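Local coordinates for protein PUF4 (Saccharomyces cerevisiae, PDB 3BWT) that binds single-stranded mRNA through the Pumilio repeats of its RNA-binding domain, probably to regulate gene expression, at residues Q210-K215 and H226-L231; A6-Y11 and S37-A42. All coordinates share one frame; numbering follows the deposited sequence.

Interaction 1: Q210-K215 and H226-L231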
# COMPACT_ATOMS: atom_id res chain seq x y z
N GLN A 210 7.21 1.20 9.69
CA GLN A 210 6.07 1.39 10.58
C GLN A 210 5.03 0.29 10.38
O GLN A 210 4.38 -0.14 11.33
CB GLN A 210 5.39 2.72 10.29
CG GLN A 210 6.22 3.96 10.54
CD GLN A 210 5.37 5.22 10.43
OE1 GLN A 210 4.40 5.38 11.16
NE2 GLN A 210 5.70 6.09 9.48
N TYR A 211 4.85 -0.14 9.14
CA TYR A 211 3.76 -1.05 8.84
C TYR A 211 4.01 -2.42 9.48
O TYR A 211 3.07 -3.11 9.88
CB TYR A 211 3.56 -1.17 7.34
CG TYR A 211 2.16 -1.61 6.98
CD1 TYR A 211 1.06 -0.86 7.36
CD2 TYR A 211 1.95 -2.79 6.28
CE1 TYR A 211 -0.22 -1.26 7.05
CE2 TYR A 211 0.67 -3.21 5.96
CZ TYR A 211 -0.41 -2.44 6.35
OH TYR A 211 -1.68 -2.86 6.04
N ILE A 212 5.27 -2.81 9.57
CA ILE A 212 5.63 -4.06 10.20
C ILE A 212 5.11 -4.05 11.62
O ILE A 212 4.53 -5.02 12.08
CB ILE A 212 7.15 -4.24 10.25
CG1 ILE A 212 7.70 -4.40 8.84
CG2 ILE A 212 7.54 -5.43 11.17
CD1 ILE A 212 9.21 -4.40 8.76
N ILE A 213 5.31 -2.93 12.30
CA ILE A 213 4.88 -2.78 13.68
C ILE A 213 3.37 -2.73 13.77
O ILE A 213 2.76 -3.40 14.60
CB ILE A 213 5.50 -1.54 14.30
CG1 ILE A 213 7.02 -1.64 14.21
CG2 ILE A 213 5.05 -1.37 15.74
CD1 ILE A 213 7.75 -0.53 14.92
N THR A 214 2.76 -1.93 12.91
CA THR A 214 1.31 -1.87 12.79
C THR A 214 0.68 -3.26 12.72
O THR A 214 -0.29 -3.56 13.41
CB THR A 214 0.91 -1.09 11.52
OG1 THR A 214 1.17 0.30 11.74
CG2 THR A 214 -0.56 -1.30 11.18
N LYS A 215 1.27 -4.10 11.87
CA LYS A 215 0.74 -5.43 11.60
C LYS A 215 0.90 -6.34 12.80
O LYS A 215 -0.05 -7.01 13.23
CB LYS A 215 1.44 -6.02 10.37
CG LYS A 215 0.71 -5.72 9.07
CD LYS A 215 -0.36 -6.79 8.81
CE LYS A 215 -1.58 -6.23 8.10
NZ LYS A 215 -2.74 -7.16 8.15
N HIS A 226 10.23 -5.98 18.06
CA HIS A 226 11.31 -5.98 19.04
C HIS A 226 12.67 -5.84 18.38
O HIS A 226 13.55 -5.14 18.88
CB HIS A 226 11.25 -7.23 19.92
CG HIS A 226 10.10 -7.25 20.88
ND1 HIS A 226 9.13 -8.24 20.86
CD2 HIS A 226 9.75 -6.41 21.88
CE1 HIS A 226 8.24 -8.00 21.81
NE2 HIS A 226 8.60 -6.89 22.44
N LYS A 227 12.85 -6.51 17.24
CA LYS A 227 14.13 -6.44 16.55
C LYS A 227 14.42 -5.04 15.98
O LYS A 227 15.56 -4.57 15.99
CB LYS A 227 14.22 -7.52 15.48
CG LYS A 227 14.26 -8.94 16.05
CD LYS A 227 14.36 -9.98 14.93
CE LYS A 227 14.38 -11.41 15.47
NZ LYS A 227 14.47 -12.44 14.41
N ILE A 228 13.37 -4.37 15.50
CA ILE A 228 13.48 -2.99 15.02
C ILE A 228 13.84 -2.07 16.17
O ILE A 228 14.80 -1.30 16.09
CB ILE A 228 12.16 -2.49 14.42
CG1 ILE A 228 11.83 -3.24 13.13
CG2 ILE A 228 12.24 -1.00 14.15
CD1 ILE A 228 10.43 -2.98 12.65
N VAL A 229 13.06 -2.12 17.24
CA VAL A 229 13.31 -1.28 18.40
C VAL A 229 14.75 -1.44 18.86
O VAL A 229 15.45 -0.45 19.10
CB VAL A 229 12.36 -1.59 19.55
CG1 VAL A 229 12.73 -0.78 20.77
CG2 VAL A 229 10.93 -1.29 19.13
N HIS A 230 15.21 -2.68 18.95
CA HIS A 230 16.58 -2.96 19.34
C HIS A 230 17.62 -2.24 18.48
O HIS A 230 18.67 -1.84 18.97
CB HIS A 230 16.86 -4.46 19.35
CG HIS A 230 18.28 -4.80 19.65
ND1 HIS A 230 18.81 -4.75 20.93
CD2 HIS A 230 19.30 -5.18 18.84
CE1 HIS A 230 20.09 -5.08 20.89
NE2 HIS A 230 20.41 -5.35 19.63
N LEU A 231 17.34 -2.08 17.19
CA LEU A 231 18.30 -1.46 16.27
C LEU A 231 18.24 0.06 16.28
O LEU A 231 19.26 0.72 16.10
CB LEU A 231 18.12 -1.99 14.84
CG LEU A 231 18.62 -3.41 14.57
CD1 LEU A 231 18.04 -3.99 13.29
CD2 LEU A 231 20.13 -3.41 14.52

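Interaction 2: A6-Y11 and S37-A42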
# COMPACT_ATOMS: atom_id res chain seq x y z
N ALA A 6 -33.24 1.33 -28.23
CA ALA A 6 -32.56 0.45 -29.17
C ALA A 6 -32.42 -0.95 -28.59
O ALA A 6 -32.71 -1.18 -27.41
CB ALA A 6 -31.20 1.01 -29.57
N VAL A 7 -31.97 -1.87 -29.42
CA VAL A 7 -32.01 -3.29 -29.09
C VAL A 7 -30.73 -3.99 -29.53
O VAL A 7 -30.21 -3.73 -30.62
CB VAL A 7 -33.25 -3.94 -29.73
CG1 VAL A 7 -33.04 -5.43 -29.97
CG2 VAL A 7 -34.48 -3.66 -28.88
N LEU A 8 -30.20 -4.87 -28.69
CA LEU A 8 -28.96 -5.56 -28.99
C LEU A 8 -28.97 -6.08 -30.43
O LEU A 8 -28.01 -5.92 -31.18
CB LEU A 8 -28.75 -6.71 -28.02
CG LEU A 8 -27.31 -7.09 -27.67
CD1 LEU A 8 -27.22 -8.56 -27.31
CD2 LEU A 8 -26.34 -6.77 -28.79
N ASP A 9 -30.08 -6.70 -30.82
CA ASP A 9 -30.13 -7.42 -32.09
C ASP A 9 -29.88 -6.55 -33.31
O ASP A 9 -29.48 -7.05 -34.36
CB ASP A 9 -31.44 -8.19 -32.22
CG ASP A 9 -31.49 -9.40 -31.31
OD1 ASP A 9 -30.44 -9.77 -30.76
OD2 ASP A 9 -32.58 -9.97 -31.14
N GLN A 10 -30.09 -5.24 -33.19
CA GLN A 10 -29.87 -4.37 -34.33
C GLN A 10 -28.40 -4.02 -34.50
O GLN A 10 -28.01 -3.40 -35.48
CB GLN A 10 -30.71 -3.10 -34.23
CG GLN A 10 -30.44 -2.24 -33.01
CD GLN A 10 -31.29 -0.99 -32.98
OE1 GLN A 10 -31.00 -0.02 -33.68
NE2 GLN A 10 -32.35 -1.02 -32.19
N TYR A 11 -27.59 -4.43 -33.53
CA TYR A 11 -26.18 -4.05 -33.59
C TYR A 11 -25.27 -5.22 -33.92
O TYR A 11 -24.07 -5.05 -34.13
CB TYR A 11 -25.76 -3.34 -32.30
CG TYR A 11 -26.36 -1.95 -32.21
CD1 TYR A 11 -25.95 -0.95 -33.07
CD2 TYR A 11 -27.34 -1.65 -31.27
CE1 TYR A 11 -26.49 0.32 -33.01
CE2 TYR A 11 -27.90 -0.37 -31.20
CZ TYR A 11 -27.46 0.61 -32.08
OH TYR A 11 -27.98 1.89 -32.04
N SER A 37 -26.42 -13.73 -20.80
CA SER A 37 -25.72 -14.74 -21.58
C SER A 37 -25.66 -14.45 -23.09
O SER A 37 -24.57 -14.48 -23.68
CB SER A 37 -26.32 -16.12 -21.32
OG SER A 37 -25.54 -17.13 -21.93
N LYS A 38 -26.80 -14.19 -23.71
CA LYS A 38 -26.77 -13.89 -25.14
C LYS A 38 -26.00 -12.61 -25.41
O LYS A 38 -25.32 -12.50 -26.42
CB LYS A 38 -28.16 -13.84 -25.80
CG LYS A 38 -28.92 -15.14 -25.87
CD LYS A 38 -30.27 -14.92 -26.57
CE LYS A 38 -31.09 -16.23 -26.65
NZ LYS A 38 -32.43 -16.05 -27.31
N ALA A 39 -26.10 -11.66 -24.51
CA ALA A 39 -25.35 -10.41 -24.63
C ALA A 39 -23.86 -10.68 -24.51
O ALA A 39 -23.07 -10.21 -25.33
CB ALA A 39 -25.80 -9.41 -23.59
N ALA A 40 -23.47 -11.46 -23.50
CA ALA A 40 -22.07 -11.84 -23.28
C ALA A 40 -21.48 -12.55 -24.50
O ALA A 40 -20.34 -12.29 -24.88
CB ALA A 40 -21.93 -12.70 -22.03
N ASP A 41 -22.25 -13.44 -25.11
CA ASP A 41 -21.78 -14.18 -26.27
C ASP A 41 -21.54 -13.24 -27.44
O ASP A 41 -20.47 -13.22 -28.05
CB ASP A 41 -22.80 -15.23 -26.68
CG ASP A 41 -22.90 -16.38 -25.71
OD1 ASP A 41 -22.17 -16.40 -24.70
OD2 ASP A 41 -23.73 -17.28 -25.98
N ALA A 42 -22.56 -12.46 -27.77
CA ALA A 42 -22.52 -11.58 -28.91
C ALA A 42 -21.37 -10.59 -28.75
O ALA A 42 -20.62 -10.32 -29.70
CB ALA A 42 -23.82 -10.83 -29.03

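Interaction 1: Q210-K215 and H226-L231
I228 reaches across from helix 224-232 and sets its terminal methyl, CD1, against two neighbouring isoleucines of helix 205-219. That methyl lies 4.0 Å from CG1 of I213 and 4.1 Å from CG2 of I212, so a single carbon meets a different branch of each partner: the CG1 methylene of I213, the short methyl of I212. I228 CG1 stands anti to the carbonyl carbon (chi1 -67°) and the arm is then extended (chi2 169°), which carries CD1 off its own helix. I212 has the same first torsion, and this turns CG2, anti to the backbone N, to the touching side. The I228 arm comes in at a slant to both partners; the CA atoms of I213 and I228 are 8.7 Å apart. The touching isoleucines all lie in Pumilio repeat 6 of the PUM-HD, an all-helical repeat domain; helices 205-219 and 224-232 are consecutive, the second running on into repeat 7, and the contact is part of the buried interior. Neighbouring helices extend this apolar layer: L193 of helix 182-193 touches I228, L177 of helix 169-179 touches I212, and I252 of helix 245-253 touches both I213 and V229.

Interaction 2: A6-Y11 and S37-A42
L8 makes the apolar contacts of the N-terminal segment with helix 37-47, using its CD1 methyl. CD1 sits 3.8 Å from CA of A39 and 4.1 Å from the CB methyl of the same residue, so it lies against backbone as much as side chain. One turn further on, the CB of A42 is 4.4 Å from CD1. The two alanines are spaced i, i+3, and their small side chains let the leucine come close to the helix, with the CA atoms of L8 and A39 7.5 Å apart. CG of L8 is roughly anti to the backbone N (chi1 -149°). The contact lies at the N-terminal edge of the PUM-HD, where L8, just ahead of Pumilio repeat 1, packs on helix 37-47, whose touching residues belong to that repeat. I15 of helix 15-18 touches both L8 and A42, and L35 adds a further apolar neighbour to L8. Polar links run within each segment: the N of Y11 bonds to the O of L8 at 2.8 Å, and the N of D41 bonds to the O of S37 at 2.9 Å. Outside the two segments, D41 OD1 accepts a hydrogen bond from NE2 of Q75, and the ring of Y11 meets that of F27 with the planes at about 70°.

Interactions 1 and 2 are separate packing sites along one curved repeat domain. Their centres are 56 Å apart and their nearest atoms about 36 Å apart, so they do not touch. Interaction 2 closes before interaction 1 opens along the chain, and the two lie on opposite sides of its centre: the centre of interaction 2 lies about 40 Å, and that of interaction 1 about 17 Å, from the centre of the chain. In 210-215 with 226-231, two helices pack within the body of the array, with repeats on both sides; in 6-11 with 37-42, a loop segment packs on a helix at the N-terminal end.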